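Local atomic coordinates of ABC transporter substrate binding protein (Ribose) (Agrobacterium vitis, PDB entry 4WUT), a protein that probably serves as the solute-binding component of a sugar ABC transporter, holding D-fucose in the cleft between its two lobes. Residues K231-D245 against F253-Q265. Residues are numbered along the deposited sequence; the frame is centred on the assembly and turned at random.
Sequences KQAGKAGKLVAIGFD and FVKDGTLEATVVQ. With FCB (beta-D-fucopyranose), chain E.
Strands 240-244 and 261-265 run parallel at an axis angle of 12°, pairing Ile242, Gly243 and Phe244 with Ala261, Thr262 and Val263. Gly243 gives its N-H to Ala261 O and takes that of Val263 on its O, while Asp245 N continues the series to Val263 O; Glu260 N donates to Ala241 O just ahead of the Ile242-Ala261 pair. On one face, Val263 CB sits 3.6 Å above the centre of the Phe244 ring in a CH-pi contact, and its CG1 lies 3.6 Å from Phe244 CE2. The opposite face carries Thr262, whose OG1, anti to the backbone N (chi1 -170°), donates to Asp245 O at 2.7 Å in the carbonyl plane, tying down the residue just past the strand. Helix 248-255 links the two strands in a beta-alpha-beta crossover of the periplasmic binding protein fold, and their C-terminal ends deliver Asp245 and Gln265 to the fucose pocket. There Gln265 NE2 meets the syn lone pair of Asp245 OD1 at 2.9 Å, the carboxylate and amide nearly coplanar, and also donates to FCB O2 at 3.1 Å. With Gln265 OE1 bonded to Thr131, the amide orientation is fixed; Asp245 OD2 accepts from FCB O1 at 2.5 Å. A water bridges Asp245 OD1 and Gln265 N. Far from the sugar, Lys231 CD abuts the edge of the Phe253 ring, 3.3 Å from CE1.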
ATOM      1  N   LYS A 231      20.689  -5.530   7.365  1.00 10.93           N
ATOM      2  CA  LYS A 231      21.275  -6.737   7.918  1.00 15.40           C
ATOM      3  C   LYS A 231      22.596  -7.016   7.236  1.00 13.49           C
ATOM      4  O   LYS A 231      23.601  -7.299   7.886  1.00 15.93           O
ATOM      5  CB  LYS A 231      20.325  -7.906   7.726  1.00 20.77           C
ATOM      6  CG  LYS A 231      19.195  -7.940   8.715  1.00 24.70           C
ATOM      7  CD  LYS A 231      18.426  -9.244   8.628  1.00 31.94           C
ATOM      8  CE  LYS A 231      19.320 -10.423   8.874  1.00 35.39           C
ATOM      9  NZ  LYS A 231      20.125 -10.270  10.122  1.00 42.15           N
ATOM     10  N   GLN A 232      22.592  -6.947   5.906  1.00 14.58           N
ATOM     11  CA  GLN A 232      23.802  -7.240   5.133  1.00 15.84           C
ATOM     12  C   GLN A 232      24.949  -6.253   5.411  1.00 11.83           C
ATOM     13  O   GLN A 232      26.131  -6.617   5.331  1.00 16.53           O
ATOM     14  CB  GLN A 232      23.461  -7.250   3.649  1.00 18.91           C
ATOM     15  CG  GLN A 232      22.672  -8.492   3.253  1.00 29.70           C
ATOM     16  CD  GLN A 232      22.282  -8.550   1.774  1.00 34.73           C
ATOM     17  OE1 GLN A 232      22.900  -7.909   0.909  1.00 32.94           O
ATOM     18  NE2 GLN A 232      21.248  -9.332   1.483  1.00 33.72           N
ATOM     19  N   ALA A 233      24.615  -5.021   5.739  1.00 13.94           N
ATOM     20  CA  ALA A 233      25.593  -4.004   6.083  1.00 16.54           C
ATOM     21  C   ALA A 233      26.156  -4.145   7.503  1.00 15.54           C
ATOM     22  O   ALA A 233      27.074  -3.411   7.872  1.00 19.84           O
ATOM     23  CB  ALA A 233      24.961  -2.628   5.917  1.00 18.18           C
ATOM     24  N   GLY A 234      25.592  -5.061   8.289  1.00 14.03           N
ATOM     25  CA  GLY A 234      25.974  -5.242   9.674  1.00 19.34           C
ATOM     26  C   GLY A 234      25.433  -4.147  10.574  1.00 16.64           C
ATOM     27  O   GLY A 234      25.978  -3.917  11.659  1.00 18.78           O
ATOM     28  N   LYS A 235      24.363  -3.487  10.149  1.00 14.46           N
ATOM     29  CA  LYS A 235      23.828  -2.364  10.898  1.00 13.09           C
ATOM     30  C   LYS A 235      22.469  -2.606  11.585  1.00 13.73           C
ATOM     31  O   LYS A 235      21.853  -1.669  12.063  1.00 13.49           O
ATOM     32  CB  LYS A 235      23.776  -1.124  10.008  1.00 13.53           C
ATOM     33  CG  LYS A 235      25.176  -0.610   9.671  1.00 13.29           C
ATOM     34  CD  LYS A 235      25.165   0.529   8.654  1.00 13.82           C
ATOM     35  CE  LYS A 235      26.537   1.159   8.490  1.00 13.24           C
ATOM     36  NZ  LYS A 235      26.628   2.249   7.473  1.00 15.07           N
ATOM     37  N   ALA A 236      22.013  -3.854  11.658  1.00 14.50           N
ATOM     38  CA  ALA A 236      20.742  -4.134  12.315  1.00 14.38           C
ATOM     39  C   ALA A 236      20.788  -3.653  13.760  1.00 15.67           C
ATOM     40  O   ALA A 236      21.701  -3.993  14.509  1.00 18.51           O
ATOM     41  CB  ALA A 236      20.410  -5.618  12.249  1.00 21.94           C
ATOM     42  N   GLY A 237      19.796  -2.856  14.148  1.00 19.45           N
ATOM     43  CA  GLY A 237      19.743  -2.333  15.505  1.00 18.45           C
ATOM     44  C   GLY A 237      20.634  -1.116  15.740  1.00 23.02           C
ATOM     45  O   GLY A 237      20.609  -0.538  16.824  1.00 26.00           O
ATOM     46  N   LYS A 238      21.402  -0.713  14.730  1.00 16.91           N
ATOM     47  CA  LYS A 238      22.320   0.430  14.848  1.00 19.51           C
ATOM     48  C   LYS A 238      21.748   1.704  14.224  1.00 21.00           C
ATOM     49  O   LYS A 238      22.394   2.753  14.220  1.00 26.62           O
ATOM     50  CB  LYS A 238      23.664   0.122  14.194  1.00 20.54           C
ATOM     51  CG  LYS A 238      24.402  -1.040  14.824  1.00 23.98           C
ATOM     52  CD  LYS A 238      25.798  -1.178  14.245  1.00 31.54           C
ATOM     53  CE  LYS A 238      26.511  -2.409  14.780  1.00 32.27           C
ATOM     54  NZ  LYS A 238      26.598  -2.389  16.262  1.00 37.64           N
ATOM     55  N   LEU A 239      20.551   1.586  13.676  1.00 15.84           N
ATOM     56  CA  LEU A 239      19.734   2.735  13.312  1.00 13.17           C
ATOM     57  C   LEU A 239      18.295   2.271  13.380  1.00 15.33           C
ATOM     58  O   LEU A 239      18.022   1.070  13.403  1.00 17.09           O
ATOM     59  CB  LEU A 239      20.076   3.306  11.930  1.00 15.04           C
ATOM     60  CG  LEU A 239      19.643   2.557  10.670  1.00 13.37           C
ATOM     61  CD1 LEU A 239      19.863   3.461   9.456  1.00 16.02           C
ATOM     62  CD2 LEU A 239      20.426   1.258  10.542  1.00 22.10           C
ATOM     63  N   VAL A 240      17.376   3.230  13.435  1.00 12.54           N
ATOM     64  CA  VAL A 240      15.969   2.953  13.629  1.00 12.05           C
ATOM     65  C   VAL A 240      15.282   2.820  12.277  1.00 13.66           C
ATOM     66  O   VAL A 240      15.196   3.772  11.515  1.00 15.15           O
ATOM     67  CB  VAL A 240      15.305   4.089  14.434  1.00 15.35           C
ATOM     68  CG1 VAL A 240      13.821   3.834  14.626  1.00 15.83           C
ATOM     69  CG2 VAL A 240      15.988   4.259  15.805  1.00 15.99           C
ATOM     70  N   ALA A 241      14.766   1.638  12.012  1.00 11.34           N
ATOM     71  CA  ALA A 241      14.091   1.361  10.767  1.00  9.77           C
ATOM     72  C   ALA A 241      12.592   1.128  10.977  1.00 10.19           C
ATOM     73  O   ALA A 241      12.181   0.354  11.878  1.00 11.37           O
ATOM     74  CB  ALA A 241      14.730   0.154  10.101  1.00 11.21           C
ATOM     75  N   ILE A 242      11.775   1.825  10.188  1.00 10.30           N
ATOM     76  CA  ILE A 242      10.331   1.688  10.254  1.00 11.66           C
ATOM     77  C   ILE A 242       9.803   1.307   8.880  1.00 11.02           C
ATOM     78  O   ILE A 242      10.197   1.916   7.905  1.00 10.10           O
ATOM     79  CB  ILE A 242       9.682   2.972  10.802  1.00 12.88           C
ATOM     80  CG1 ILE A 242      10.161   3.167  12.259  1.00 20.94           C
ATOM     81  CG2 ILE A 242       8.168   2.905  10.710  1.00 11.13           C
ATOM     82  CD1 ILE A 242       9.482   4.249  13.025  1.00 32.10           C
ATOM     83  N   GLY A 243       8.940   0.298   8.821  1.00 11.97           N
ATOM     84  CA  GLY A 243       8.397  -0.142   7.550  1.00 10.37           C
ATOM     85  C   GLY A 243       6.892  -0.006   7.450  1.00 10.88           C
ATOM     86  O   GLY A 243       6.241   0.528   8.347  1.00 11.80           O
ATOM     87  N   PHE A 244       6.373  -0.448   6.304  1.00 10.72           N
ATOM     88  CA  PHE A 244       4.953  -0.661   6.074  1.00 10.79           C
ATOM     89  C   PHE A 244       4.746  -2.118   5.673  1.00 10.93           C
ATOM     90  O   PHE A 244       5.599  -2.728   5.011  1.00 12.59           O
ATOM     91  CB  PHE A 244       4.392   0.268   4.975  1.00  9.03           C
ATOM     92  CG  PHE A 244       3.677   1.476   5.515  1.00 10.39           C
ATOM     93  CD1 PHE A 244       4.398   2.511   6.086  1.00 11.51           C
ATOM     94  CD2 PHE A 244       2.290   1.576   5.476  1.00 11.50           C
ATOM     95  CE1 PHE A 244       3.760   3.629   6.591  1.00 12.97           C
ATOM     96  CE2 PHE A 244       1.644   2.700   5.964  1.00 11.78           C
ATOM     97  CZ  PHE A 244       2.390   3.721   6.548  1.00 12.15           C
ATOM     98  N   ASP A 245       3.606  -2.636   6.115  1.00 11.65           N
ATOM     99  CA  ASP A 245       3.034  -3.903   5.740  1.00 11.46           C
ATOM    100  C   ASP A 245       3.531  -5.048   6.634  1.00 13.78           C
ATOM    101  O   ASP A 245       4.348  -4.835   7.527  1.00 13.48           O
ATOM    102  CB  ASP A 245       3.167  -4.143   4.230  1.00  8.88           C
ATOM    103  CG  ASP A 245       2.415  -3.105   3.424  1.00  9.48           C
ATOM    104  OD1 ASP A 245       1.240  -2.848   3.767  1.00 10.84           O
ATOM    105  OD2 ASP A 245       2.991  -2.528   2.490  1.00 10.53           O
ATOM    106  N   PHE A 253      11.560  -9.363  10.773  1.00 13.39           N
ATOM    107  CA  PHE A 253      12.407  -8.195  10.997  1.00 14.15           C
ATOM    108  C   PHE A 253      12.023  -7.411  12.263  1.00 14.40           C
ATOM    109  O   PHE A 253      12.900  -6.838  12.910  1.00 16.79           O
ATOM    110  CB  PHE A 253      12.372  -7.253   9.805  1.00 15.42           C
ATOM    111  CG  PHE A 253      13.231  -7.682   8.653  1.00 15.62           C
ATOM    112  CD1 PHE A 253      14.446  -8.298   8.852  1.00 20.45           C
ATOM    113  CD2 PHE A 253      12.825  -7.436   7.360  1.00 17.72           C
ATOM    114  CE1 PHE A 253      15.237  -8.672   7.779  1.00 20.34           C
ATOM    115  CE2 PHE A 253      13.619  -7.815   6.288  1.00 15.08           C
ATOM    116  CZ  PHE A 253      14.820  -8.427   6.502  1.00 18.20           C
ATOM    117  N   VAL A 254      10.732  -7.347  12.591  1.00 14.78           N
ATOM    118  CA  VAL A 254      10.313  -6.767  13.857  1.00 13.76           C
ATOM    119  C   VAL A 254      10.805  -7.660  15.013  1.00 17.23           C
ATOM    120  O   VAL A 254      11.432  -7.196  15.970  1.00 16.53           O
ATOM    121  CB  VAL A 254       8.783  -6.607  13.951  1.00 13.85           C
ATOM    122  CG1 VAL A 254       8.368  -6.231  15.357  1.00 18.93           C
ATOM    123  CG2 VAL A 254       8.330  -5.557  12.966  1.00 16.34           C
ATOM    124  N   LYS A 255      10.546  -8.950  14.903  1.00 16.07           N
ATOM    125  CA  LYS A 255      10.924  -9.875  15.964  1.00 17.81           C
ATOM    126  C   LYS A 255      12.431  -9.912  16.214  1.00 20.88           C
ATOM    127  O   LYS A 255      12.863 -10.085  17.360  1.00 23.91           O
ATOM    128  CB  LYS A 255      10.428 -11.273  15.621  1.00 18.35           C
ATOM    129  CG  LYS A 255       8.925 -11.449  15.777  1.00 22.52           C
ATOM    130  CD  LYS A 255       8.515 -12.878  15.441  1.00 30.81           C
ATOM    131  CE  LYS A 255       7.005 -13.062  15.439  1.00 36.53           C
ATOM    132  NZ  LYS A 255       6.396 -12.725  16.759  1.00 41.09           N
ATOM    133  N   ASP A 256      13.237  -9.764  15.167  1.00 18.85           N
ATOM    134  CA  ASP A 256      14.685  -9.864  15.343  1.00 17.26           C
ATOM    135  C   ASP A 256      15.366  -8.518  15.576  1.00 19.38           C
ATOM    136  O   ASP A 256      16.592  -8.454  15.742  1.00 22.49           O
ATOM    137  CB  ASP A 256      15.356 -10.679  14.219  1.00 23.63           C
ATOM    138  CG  ASP A 256      15.481  -9.934  12.908  1.00 23.24           C
ATOM    139  OD1 ASP A 256      15.288  -8.696  12.863  1.00 20.44           O
ATOM    140  OD2 ASP A 256      15.808 -10.606  11.898  1.00 26.14           O
ATOM    141  N   GLY A 257      14.566  -7.453  15.638  1.00 17.88           N
ATOM    142  CA  GLY A 257      15.070  -6.129  15.970  1.00 17.36           C
ATOM    143  C   GLY A 257      15.629  -5.306  14.821  1.00 17.35           C
ATOM    144  O   GLY A 257      16.122  -4.196  15.021  1.00 23.19           O
ATOM    145  N   THR A 258      15.551  -5.831  13.608  1.00 15.73           N
ATOM    146  CA  THR A 258      15.996  -5.069  12.446  1.00 16.79           C
ATOM    147  C   THR A 258      15.104  -3.851  12.206  1.00 18.70           C
ATOM    148  O   THR A 258      15.586  -2.751  11.920  1.00 17.03           O
ATOM    149  CB  THR A 258      16.016  -5.958  11.193  1.00 16.89           C
ATOM    150  OG1 THR A 258      16.867  -7.075  11.444  1.00 19.91           O
ATOM    151  CG2 THR A 258      16.543  -5.197   9.982  1.00 16.99           C
ATOM    152  N   LEU A 259      13.797  -4.064  12.294  1.00 14.31           N
ATOM    153  CA  LEU A 259      12.819  -2.984  12.223  1.00 14.59           C
ATOM    154  C   LEU A 259      12.197  -2.759  13.597  1.00 17.02           C
ATOM    155  O   LEU A 259      11.777  -3.705  14.260  1.00 19.54           O
ATOM    156  CB  LEU A 259      11.716  -3.318  11.216  1.00 16.16           C
ATOM    157  CG  LEU A 259      11.933  -2.909   9.753  1.00 17.59           C
ATOM    158  CD1 LEU A 259      13.205  -3.492   9.150  1.00 16.59           C
ATOM    159  CD2 LEU A 259      10.716  -3.342   8.968  1.00 22.49           C
ATOM    160  N   GLU A 260      12.121  -1.498  14.002  1.00 14.67           N
ATOM    161  CA  GLU A 260      11.470  -1.107  15.246  1.00 12.50           C
ATOM    162  C   GLU A 260       9.951  -1.228  15.160  1.00 14.06           C
ATOM    163  O   GLU A 260       9.293  -1.574  16.137  1.00 16.42           O
ATOM    164  CB  GLU A 260      11.854   0.336  15.561  1.00 15.42           C
ATOM    165  CG  GLU A 260      11.215   0.875  16.798  1.00 21.75           C
ATOM    166  CD  GLU A 260      11.772   0.245  18.069  1.00 26.50           C
ATOM    167  OE1 GLU A 260      12.922  -0.248  18.071  1.00 25.97           O
ATOM    168  OE2 GLU A 260      11.050   0.246  19.079  1.00 35.18           O
ATOM    169  N   ALA A 261       9.389  -0.935  13.997  1.00 12.99           N
ATOM    170  CA  ALA A 261       7.942  -1.015  13.805  1.00 12.87           C
ATOM    171  C   ALA A 261       7.635  -1.206  12.345  1.00 14.50           C
ATOM    172  O   ALA A 261       8.456  -0.873  11.475  1.00 12.71           O
ATOM    173  CB  ALA A 261       7.250   0.236  14.328  1.00 16.07           C
ATOM    174  N   THR A 262       6.462  -1.757  12.070  1.00 12.01           N
ATOM    175  CA  THR A 262       5.928  -1.710  10.717  1.00 11.27           C
ATOM    176  C   THR A 262       4.445  -1.355  10.800  1.00 12.01           C
ATOM    177  O   THR A 262       3.744  -1.852  11.680  1.00 12.67           O
ATOM    178  CB  THR A 262       6.209  -3.033   9.940  1.00 13.86           C
ATOM    179  OG1 THR A 262       5.867  -2.862   8.555  1.00 13.35           O
ATOM    180  CG2 THR A 262       5.450  -4.198  10.508  1.00 14.26           C
ATOM    181  N   VAL A 263       3.989  -0.475   9.890  1.00 10.78           N
ATOM    182  CA  VAL A 263       2.609  -0.010   9.886  1.00 12.17           C
ATOM    183  C   VAL A 263       1.818  -0.932   8.961  1.00 11.15           C
ATOM    184  O   VAL A 263       2.073  -0.979   7.745  1.00 10.92           O
ATOM    185  CB  VAL A 263       2.502   1.465   9.412  1.00 12.18           C
ATOM    186  CG1 VAL A 263       1.070   1.960   9.451  1.00 12.68           C
ATOM    187  CG2 VAL A 263       3.419   2.377  10.236  1.00 14.68           C
ATOM    188  N   VAL A 264       0.848  -1.630   9.519  1.00 12.53           N
ATOM    189  CA  VAL A 264       0.158  -2.692   8.821  1.00 12.56           C
ATOM    190  C   VAL A 264      -1.269  -2.275   8.501  1.00 12.69           C
ATOM    191  O   VAL A 264      -2.010  -1.795   9.362  1.00 13.55           O
ATOM    192  CB  VAL A 264       0.168  -4.008   9.644  1.00 12.99           C
ATOM    193  CG1 VAL A 264      -0.427  -5.149   8.832  1.00 14.92           C
ATOM    194  CG2 VAL A 264       1.599  -4.349  10.077  1.00 11.82           C
ATOM    195  N   GLN A 265      -1.639  -2.493   7.241  1.00 12.47           N
ATOM    196  CA  GLN A 265      -2.927  -2.091   6.682  1.00 10.95           C
ATOM    197  C   GLN A 265      -3.966  -3.217   6.715  1.00 12.03           C
ATOM    198  O   GLN A 265      -3.666  -4.355   7.063  1.00 14.79           O
ATOM    199  CB  GLN A 265      -2.744  -1.629   5.235  1.00 10.40           C
ATOM    200  CG  GLN A 265      -1.658  -0.635   5.029  1.00 10.76           C
ATOM    201  CD  GLN A 265      -1.579  -0.239   3.581  1.00  9.28           C
ATOM    202  OE1 GLN A 265      -2.390   0.554   3.097  1.00 10.97           O
ATOM    203  NE2 GLN A 265      -0.650  -0.819   2.870  1.00 10.10           N
TER
HETATM  204  C1  FCB E 404       1.199  -1.394  -0.031  1.00  6.39           C
HETATM  205  C2  FCB E 404       0.616  -0.226  -0.816  1.00 12.22           C
HETATM  206  C3  FCB E 404       0.172  -0.630  -2.114  1.00 13.19           C
HETATM  207  C4  FCB E 404       1.301  -1.377  -2.873  1.00 13.17           C
HETATM  208  C5  FCB E 404       1.777  -2.496  -1.906  1.00 12.00           C
HETATM  209  C6  FCB E 404       2.923  -3.356  -2.516  1.00 13.06           C
HETATM  210  O1  FCB E 404       1.849  -0.842   1.014  1.00 10.01           O
HETATM  211  O2  FCB E 404      -0.525   0.247  -0.050  1.00 11.33           O
HETATM  212  O3  FCB E 404      -0.211   0.580  -2.816  1.00 13.33           O
HETATM  213  O4  FCB E 404       2.370  -0.474  -3.254  1.00 15.67           O
HETATM  214  O5  FCB E 404       2.279  -1.952  -0.766  1.00 14.30           O
HETATM  215  O   HOH W   1      17.996  -1.690  12.403  1.00 16.68           O
HETATM  216  O   HOH W   2      15.147  -0.647  13.853  1.00 13.64           O
HETATM  217  O   HOH W   3      -0.230  -4.278   5.448  1.00 13.22           O